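Local coordinates for thiosulfate reductase (Thermus thermophilus, PDB 2VPZ), which probably reduces sulfur compounds such as polysulfide or thiosulfate, using a molybdenum centre carried by pterin guanosine dinucleotides together with a [4Fe-4S] cluster, at residues Cys51-His56 with Tyr63-Tyr68; Arg77-Gly82 with Glu212-Thr217. All coordinates share one frame; numbering follows the deposited sequence.

Read from the N terminus, the chain first makes contact 1, where strands 52-57 and 62-67 fold back on each other and close a short hairpin loop; strand 38-43 completes this antiparallel sheet. It then runs directly to residues 77-82, which lead into helix 80-84. Only some 130 residues later does 212-217 come back to them, closing the long loop of contact 2 at the start of helix 216-227. The two follow in series, neither nested nor crossing. The centres of contact 1 and contact 2 lie about 13 Å apart. L78 packs on I53, and N216 on C51. The pair illustrates how one iron-sulfur cluster can draw together a local hairpin and a distant cofactor-binding loop.

Contact 1. Residues Cys51-His56 with Tyr63-Tyr68; sequences CGIVAH and YKVEGY. With SF4 (iron/sulfur cluster), chain G.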
loop_
_atom_site.group_PDB
_atom_site.type_symbol
_atom_site.label_atom_id
_atom_site.label_comp_id
_atom_site.label_asym_id
_atom_site.label_seq_id
_atom_site.Cartn_x
_atom_site.Cartn_y
_atom_site.Cartn_z
ATOM N N CYS A 51 -7.764 -24.317 30.168
ATOM C CA CYS A 51 -6.756 -24.794 29.198
ATOM C C CYS A 51 -5.645 -25.596 29.916
ATOM O O CYS A 51 -5.283 -25.290 31.066
ATOM C CB CYS A 51 -6.102 -23.620 28.394
ATOM S SG CYS A 51 -7.234 -22.412 27.609
ATOM N N GLY A 52 -5.152 -26.636 29.238
ATOM C CA GLY A 52 -4.065 -27.458 29.726
ATOM C C GLY A 52 -2.773 -26.692 29.428
ATOM O O GLY A 52 -2.583 -26.217 28.301
ATOM N N ILE A 53 -1.902 -26.561 30.426
ATOM C CA ILE A 53 -0.644 -25.821 30.337
ATOM C C ILE A 53 0.559 -26.508 31.006
ATOM O O ILE A 53 0.401 -27.416 31.823
ATOM C CB ILE A 53 -0.777 -24.391 31.033
ATOM C CG1 ILE A 53 -1.212 -24.526 32.479
ATOM C CG2 ILE A 53 -1.758 -23.489 30.244
ATOM C CD1 ILE A 53 -0.774 -23.435 33.439
ATOM N N VAL A 54 1.773 -26.100 30.635
ATOM C CA VAL A 54 2.989 -26.613 31.288
ATOM C C VAL A 54 3.473 -25.400 32.122
ATOM O O VAL A 54 3.467 -24.292 31.594
ATOM C CB VAL A 54 4.127 -27.002 30.296
ATOM C CG1 VAL A 54 5.390 -27.399 31.101
ATOM C CG2 VAL A 54 3.679 -28.142 29.371
ATOM N N ALA A 55 3.851 -25.601 33.387
ATOM C CA ALA A 55 4.366 -24.510 34.225
ATOM C C ALA A 55 5.856 -24.743 34.491
ATOM O O ALA A 55 6.248 -25.850 34.876
ATOM C CB ALA A 55 3.604 -24.410 35.585
ATOM N N HIS A 56 6.656 -23.707 34.265
ATOM C CA HIS A 56 8.092 -23.744 34.456
ATOM C C HIS A 56 8.468 -23.003 35.749
ATOM O O HIS A 56 8.385 -21.771 35.811
ATOM C CB HIS A 56 8.821 -23.102 33.239
ATOM C CG HIS A 56 8.482 -23.685 31.911
ATOM N ND1 HIS A 56 8.823 -24.949 31.542
ATOM C CD2 HIS A 56 7.821 -23.166 30.863
ATOM C CE1 HIS A 56 8.389 -25.199 30.325
ATOM N NE2 HIS A 56 7.773 -24.123 29.884
ATOM N N TYR A 63 7.936 -18.876 36.643
ATOM C CA TYR A 63 8.364 -17.777 35.768
ATOM C C TYR A 63 7.681 -17.695 34.398
ATOM O O TYR A 63 7.521 -16.600 33.825
ATOM C CB TYR A 63 9.895 -17.827 35.540
ATOM C CG TYR A 63 10.707 -17.309 36.707
ATOM C CD1 TYR A 63 11.275 -18.187 37.639
ATOM C CD2 TYR A 63 10.854 -15.930 36.917
ATOM C CE1 TYR A 63 11.970 -17.708 38.761
ATOM C CE2 TYR A 63 11.541 -15.435 38.031
ATOM C CZ TYR A 63 12.100 -16.330 38.955
ATOM O OH TYR A 63 12.763 -15.865 40.060
ATOM N N LYS A 64 7.273 -18.852 33.891
ATOM C CA LYS A 64 6.663 -18.994 32.578
ATOM C C LYS A 64 5.688 -20.169 32.546
ATOM O O LYS A 64 5.842 -21.176 33.249
ATOM C CB LYS A 64 7.761 -19.190 31.515
ATOM C CG LYS A 64 7.332 -19.057 30.033
ATOM C CD LYS A 64 6.914 -17.620 29.681
ATOM C CE LYS A 64 6.943 -17.336 28.175
ATOM N NZ LYS A 64 5.756 -17.883 27.453
ATOM N N VAL A 65 4.666 -20.029 31.707
ATOM C CA VAL A 65 3.631 -21.038 31.535
ATOM C C VAL A 65 3.420 -21.168 30.017
ATOM O O VAL A 65 3.595 -20.206 29.277
ATOM C CB VAL A 65 2.324 -20.564 32.260
ATOM C CG1 VAL A 65 1.272 -20.186 31.224
ATOM C CG2 VAL A 65 1.821 -21.651 33.228
ATOM N N GLU A 66 3.044 -22.335 29.527
ATOM C CA GLU A 66 2.872 -22.435 28.087
ATOM C C GLU A 66 1.775 -23.444 27.671
ATOM O O GLU A 66 1.436 -24.339 28.446
ATOM C CB GLU A 66 4.232 -22.795 27.447
ATOM C CG GLU A 66 4.560 -22.143 26.070
ATOM C CD GLU A 66 5.178 -20.712 26.137
ATOM O OE1 GLU A 66 6.175 -20.521 26.879
ATOM O OE2 GLU A 66 4.673 -19.807 25.423
ATOM N N GLY A 67 1.165 -23.290 26.497
ATOM C CA GLY A 67 0.188 -24.276 26.102
ATOM C C GLY A 67 0.954 -25.529 25.670
ATOM O O GLY A 67 2.185 -25.497 25.709
ATOM N N TYR A 68 0.295 -26.641 25.340
ATOM C CA TYR A 68 0.964 -27.865 24.812
ATOM C C TYR A 68 0.113 -28.557 23.707
ATOM O O TYR A 68 -1.107 -28.596 23.813
ATOM C CB TYR A 68 1.488 -28.841 25.934
ATOM C CG TYR A 68 0.530 -29.583 26.875
ATOM C CD1 TYR A 68 0.194 -30.938 26.678
ATOM C CD2 TYR A 68 0.033 -28.951 28.024
ATOM C CE1 TYR A 68 -0.615 -31.649 27.620
ATOM C CE2 TYR A 68 -0.771 -29.641 28.963
ATOM C CZ TYR A 68 -1.094 -30.995 28.757
ATOM O OH TYR A 68 -1.886 -31.644 29.671
HETATM FE FE1 SF4 G . -7.403 -20.586 28.877
HETATM FE FE2 SF4 G . -6.990 -17.886 28.572
HETATM FE FE3 SF4 G . -8.913 -18.844 30.288
HETATM FE FE4 SF4 G . -6.269 -19.127 30.939
HETATM S S1 SF4 G . -7.396 -17.134 30.708
HETATM S S2 SF4 G . -7.922 -20.749 31.123
HETATM S S3 SF4 G . -5.358 -19.475 28.866
HETATM S S4 SF4 G . -8.897 -19.071 27.978
HETATM O O HOH W 1 7.856 -22.143 27.505
#
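Y68 brings the CE2 edge of its ring up to the G52-I53 peptide, CE2 3.6 Å from G52 C, with I53 N at the ring edge near its plane. The hollow lies where G52 has no side chain and a CB would point toward this ring. The V54 and Y68 side chains cross at about a right angle, V54 CG2 4.0 Å from Y68 CD2. An alanine in place of Y68 would probably open a gap beside the G52-I53 peptide, leave V54 CG2 facing CB without the ring, and take from T563 its hydroxyl partner. Behind this corner the strands form an antiparallel ladder: V54 N bonds to E66 O at 2.8 Å, and E66 N returns to V54 O at 2.9 Å. On the face bearing A55 and V65, A55 CB meets V65 CG2 at 4.0 Å; on the other, the H56 ring lies alongside K64, CD2 4.0 Å from K64 CB, while S39 bonds ND1. K64, its chain bent at chi2 and chi4, forms a salt bridge from NZ to E66 OE1 at 2.7 Å. Ahead of the ladder, C51 SG binds iron FE1 of the cluster at 2.2 Å. The chemistry implies a hairpin held chiefly by backbone hydrogen bonds, with K64 likely to offset the charge of E66.

Contact 2. Residues Arg77-Gly82 with Glu212-Thr217; sequences RLCPRG and EDTHNT. With MGD (2-amino-5,6-dimercapto-7-methyl-3,7,8a,9-tetrahydro-8-oxa-1,3,9,10-tetraaza-anthracen-4-one guanosine dinucleotide), chain I; SF4 (iron/sulfur cluster), chain G.
R81 spreads its guanidinium between the two cofactors: C19 of the pterin lies 3.4 Å above the centre of one face, and cluster sulfur S1 stands 3.3 Å above the opposite face, offset toward the rim. A bend at chi3 (-51°) carries NE toward pterin N19. Across the contact R81 and T214 meet tip to tip, the methyl CG2 at the guanidinium edge, while T214 O, in the guanidinium plane, accepts a weak bond from R81 NH2 at 3.4 Å. NH1 has a further partner in T630. The loop around T214 also grips the pterin itself: T214 N gives an almost straight bond to N20 of the pterin (3.1 Å, 172°). D213 OD1 takes a hydrogen bond from pterin N22 at 2.9 Å and a second from H215 N at 3.2 Å, the latter closing an Asx turn that fixes the carboxylate. Over the H215 ring sits N22, near the ring centre, and W49 also stacks on this imidazole. On the cluster side, C79 SG binds iron FE2 at 2.3 Å from the N-cap position of helix 80-84, and C79 CB rests against T214 O. Farther along, N216 ND2 makes a weak bond of 3.2 Å to R77 O. The arrangement places a cationic side chain between cluster and pterin, so R81 would probably offset negative charge on the cluster and its cysteine ligands and may tune the cluster, consistent with an electron path between the two cofactors.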
loop_
_atom_site.group_PDB
_atom_site.type_symbol
_atom_site.label_atom_id
_atom_site.label_comp_id
_atom_site.label_asym_id
_atom_site.label_seq_id
_atom_site.Cartn_x
_atom_site.Cartn_y
_atom_site.Cartn_z
ATOM N N ARG A 77 -0.751 -22.912 22.061
ATOM C CA ARG A 77 -1.015 -21.480 22.282
ATOM C C ARG A 77 -1.640 -21.150 23.672
ATOM O O ARG A 77 -2.040 -22.051 24.429
ATOM C CB ARG A 77 -1.930 -20.880 21.194
ATOM C CG ARG A 77 -2.024 -21.620 19.874
ATOM C CD ARG A 77 -0.889 -21.241 18.947
ATOM N NE ARG A 77 0.246 -22.153 19.052
ATOM C CZ ARG A 77 0.596 -23.025 18.119
ATOM N NH1 ARG A 77 -0.106 -23.091 17.010
ATOM N NH2 ARG A 77 1.634 -23.832 18.286
ATOM N N LEU A 78 -1.733 -19.852 23.971
ATOM C CA LEU A 78 -2.266 -19.296 25.212
ATOM C C LEU A 78 -2.690 -17.821 24.997
ATOM O O LEU A 78 -2.020 -17.076 24.263
ATOM C CB LEU A 78 -1.203 -19.387 26.345
ATOM C CG LEU A 78 -1.544 -19.989 27.732
ATOM C CD1 LEU A 78 -2.283 -21.345 27.561
ATOM C CD2 LEU A 78 -0.268 -20.176 28.589
ATOM N N CYS A 79 -3.800 -17.404 25.611
ATOM C CA CYS A 79 -4.275 -16.032 25.519
ATOM C C CYS A 79 -3.494 -15.193 26.556
ATOM O O CYS A 79 -2.790 -15.751 27.402
ATOM C CB CYS A 79 -5.800 -15.942 25.816
ATOM S SG CYS A 79 -6.293 -15.875 27.642
ATOM N N PRO A 80 -3.609 -13.838 26.505
ATOM C CA PRO A 80 -2.920 -12.938 27.453
ATOM C C PRO A 80 -3.171 -13.239 28.958
ATOM O O PRO A 80 -2.246 -13.221 29.787
ATOM C CB PRO A 80 -3.374 -11.534 27.029
ATOM C CG PRO A 80 -4.710 -11.780 26.305
ATOM C CD PRO A 80 -4.527 -13.107 25.624
ATOM N N ARG A 81 -4.425 -13.514 29.313
ATOM C CA ARG A 81 -4.820 -13.830 30.691
ATOM C C ARG A 81 -4.139 -15.099 31.214
ATOM O O ARG A 81 -3.804 -15.183 32.406
ATOM C CB ARG A 81 -6.357 -13.934 30.789
ATOM C CG ARG A 81 -7.029 -12.574 30.560
ATOM C CD ARG A 81 -8.534 -12.664 30.257
ATOM N NE ARG A 81 -8.884 -13.600 29.186
ATOM C CZ ARG A 81 -9.595 -14.719 29.322
ATOM N NH1 ARG A 81 -10.063 -15.078 30.503
ATOM N NH2 ARG A 81 -9.813 -15.494 28.260
ATOM N N GLY A 82 -3.928 -16.076 30.333
ATOM C CA GLY A 82 -3.263 -17.306 30.713
ATOM C C GLY A 82 -1.793 -17.045 31.001
ATOM O O GLY A 82 -1.222 -17.569 31.975
ATOM N N GLU A 212 -12.413 -9.981 21.849
ATOM C CA GLU A 212 -12.474 -9.191 23.097
ATOM C C GLU A 212 -12.700 -10.277 24.181
ATOM O O GLU A 212 -12.003 -10.295 25.215
ATOM C CB GLU A 212 -13.609 -8.122 23.045
ATOM C CG GLU A 212 -13.159 -6.896 22.214
ATOM C CD GLU A 212 -14.298 -6.006 21.721
ATOM O OE1 GLU A 212 -15.116 -6.487 20.905
ATOM O OE2 GLU A 212 -14.362 -4.824 22.148
ATOM N N ASP A 213 -13.672 -11.170 23.914
ATOM C CA ASP A 213 -13.952 -12.406 24.708
ATOM C C ASP A 213 -12.795 -13.211 24.091
ATOM O O ASP A 213 -12.746 -13.475 22.879
ATOM C CB ASP A 213 -15.339 -13.031 24.363
ATOM C CG ASP A 213 -15.327 -14.594 24.313
ATOM O OD1 ASP A 213 -14.388 -15.237 24.865
ATOM O OD2 ASP A 213 -16.271 -15.157 23.731
ATOM N N THR A 214 -11.880 -13.622 24.945
ATOM C CA THR A 214 -10.659 -14.207 24.494
ATOM C C THR A 214 -10.348 -15.683 24.841
ATOM O O THR A 214 -9.170 -16.095 24.943
ATOM C CB THR A 214 -9.538 -13.151 24.887
ATOM O OG1 THR A 214 -8.682 -12.895 23.792
ATOM C CG2 THR A 214 -8.795 -13.544 26.140
ATOM N N HIS A 215 -11.433 -16.468 25.010
ATOM C CA HIS A 215 -11.408 -17.928 25.275
ATOM C C HIS A 215 -10.490 -18.488 24.182
ATOM O O HIS A 215 -10.738 -18.363 22.981
ATOM C CB HIS A 215 -12.848 -18.559 25.208
ATOM C CG HIS A 215 -13.600 -18.548 26.494
ATOM N ND1 HIS A 215 -14.964 -18.673 26.584
ATOM C CD2 HIS A 215 -13.167 -18.400 27.744
ATOM C CE1 HIS A 215 -15.337 -18.593 27.844
ATOM N NE2 HIS A 215 -14.254 -18.426 28.570
ATOM N N ASN A 216 -9.431 -19.121 24.665
ATOM C CA ASN A 216 -8.394 -19.673 23.808
ATOM C C ASN A 216 -8.766 -20.347 22.493
ATOM O O ASN A 216 -8.643 -19.752 21.405
ATOM C CB ASN A 216 -7.475 -20.607 24.591
ATOM C CG ASN A 216 -6.137 -20.830 23.917
ATOM O OD1 ASN A 216 -5.965 -20.419 22.768
ATOM N ND2 ASN A 216 -5.194 -21.464 24.623
ATOM N N THR A 217 -9.238 -21.582 22.588
ATOM C CA THR A 217 -9.570 -22.416 21.430
ATOM C C THR A 217 -10.533 -21.807 20.422
ATOM O O THR A 217 -10.378 -21.992 19.197
ATOM C CB THR A 217 -10.134 -23.829 21.832
ATOM O OG1 THR A 217 -9.609 -24.240 23.081
ATOM C CG2 THR A 217 -9.787 -24.875 20.746
HETATM P PB MGD I . -22.192 -11.141 24.538
HETATM O O1B MGD I . -22.969 -10.546 25.644
HETATM O O2B MGD I . -22.837 -11.975 23.551
HETATM O O3B MGD I . -21.075 -11.847 25.439
HETATM O O3A MGD I . -18.856 -12.749 26.301
HETATM P PA MGD I . -19.986 -12.997 25.229
HETATM O O1A MGD I . -20.454 -14.336 25.557
HETATM O O2A MGD I . -19.392 -12.919 23.903
HETATM O "O5'" MGD I . -21.452 -10.025 23.744
HETATM C "C5'" MGD I . -20.994 -8.743 24.181
HETATM C "C4'" MGD I . -21.392 -7.908 22.975
HETATM O "O4'" MGD I . -22.808 -7.929 23.058
HETATM C "C3'" MGD I . -21.014 -6.403 22.965
HETATM O "O3'" MGD I . -20.410 -6.023 21.702
HETATM C "C2'" MGD I . -22.356 -5.644 23.116
HETATM O "O2'" MGD I . -22.415 -4.612 22.139
HETATM C "C1'" MGD I . -23.348 -6.668 22.623
HETATM N N9 MGD I . -24.805 -6.403 22.778
HETATM C C8 MGD I . -25.406 -5.696 23.786
HETATM N N7 MGD I . -26.758 -5.634 23.620
HETATM C C5 MGD I . -27.031 -6.297 22.466
HETATM C C6 MGD I . -28.245 -6.538 21.659
HETATM O O6 MGD I . -29.321 -6.151 22.127
HETATM N N1 MGD I . -28.146 -7.234 20.528
HETATM C C2 MGD I . -26.948 -7.662 20.045
HETATM N N2 MGD I . -26.895 -8.373 18.863
HETATM N N3 MGD I . -25.777 -7.469 20.726
HETATM C C4 MGD I . -25.751 -6.809 21.916
HETATM C C10 MGD I . -18.832 -13.054 27.679
HETATM C C11 MGD I . -18.078 -14.342 27.766
HETATM O O11 MGD I . -16.709 -14.077 27.428
HETATM C C12 MGD I . -18.325 -15.127 29.080
HETATM S S12 MGD I . -19.879 -15.466 29.631
HETATM C C13 MGD I . -17.301 -15.607 29.874
HETATM S S13 MGD I . -17.638 -16.568 31.240
HETATM C C14 MGD I . -15.861 -15.321 29.533
HETATM N N15 MGD I . -15.220 -14.323 30.305
HETATM C C16 MGD I . -14.136 -13.633 29.823
HETATM C C17 MGD I . -13.363 -12.590 30.586
HETATM O O17 MGD I . -13.673 -12.343 31.785
HETATM N N18 MGD I . -12.275 -11.984 30.000
HETATM C C19 MGD I . -11.992 -12.279 28.706
HETATM N N19 MGD I . -10.994 -11.613 28.156
HETATM N N20 MGD I . -12.650 -13.177 27.899
HETATM C C21 MGD I . -13.683 -13.885 28.450
HETATM N N22 MGD I . -14.396 -14.757 27.754
HETATM C C23 MGD I . -15.759 -15.059 28.044
HETATM FE FE1 SF4 G . -7.403 -20.586 28.877
HETATM FE FE2 SF4 G . -6.990 -17.886 28.572
HETATM FE FE3 SF4 G . -8.913 -18.844 30.288
HETATM FE FE4 SF4 G . -6.269 -19.127 30.939
HETATM S S1 SF4 G . -7.396 -17.134 30.708
HETATM S S2 SF4 G . -7.922 -20.749 31.123
HETATM S S3 SF4 G . -5.358 -19.475 28.866
HETATM S S4 SF4 G . -8.897 -19.071 27.978
#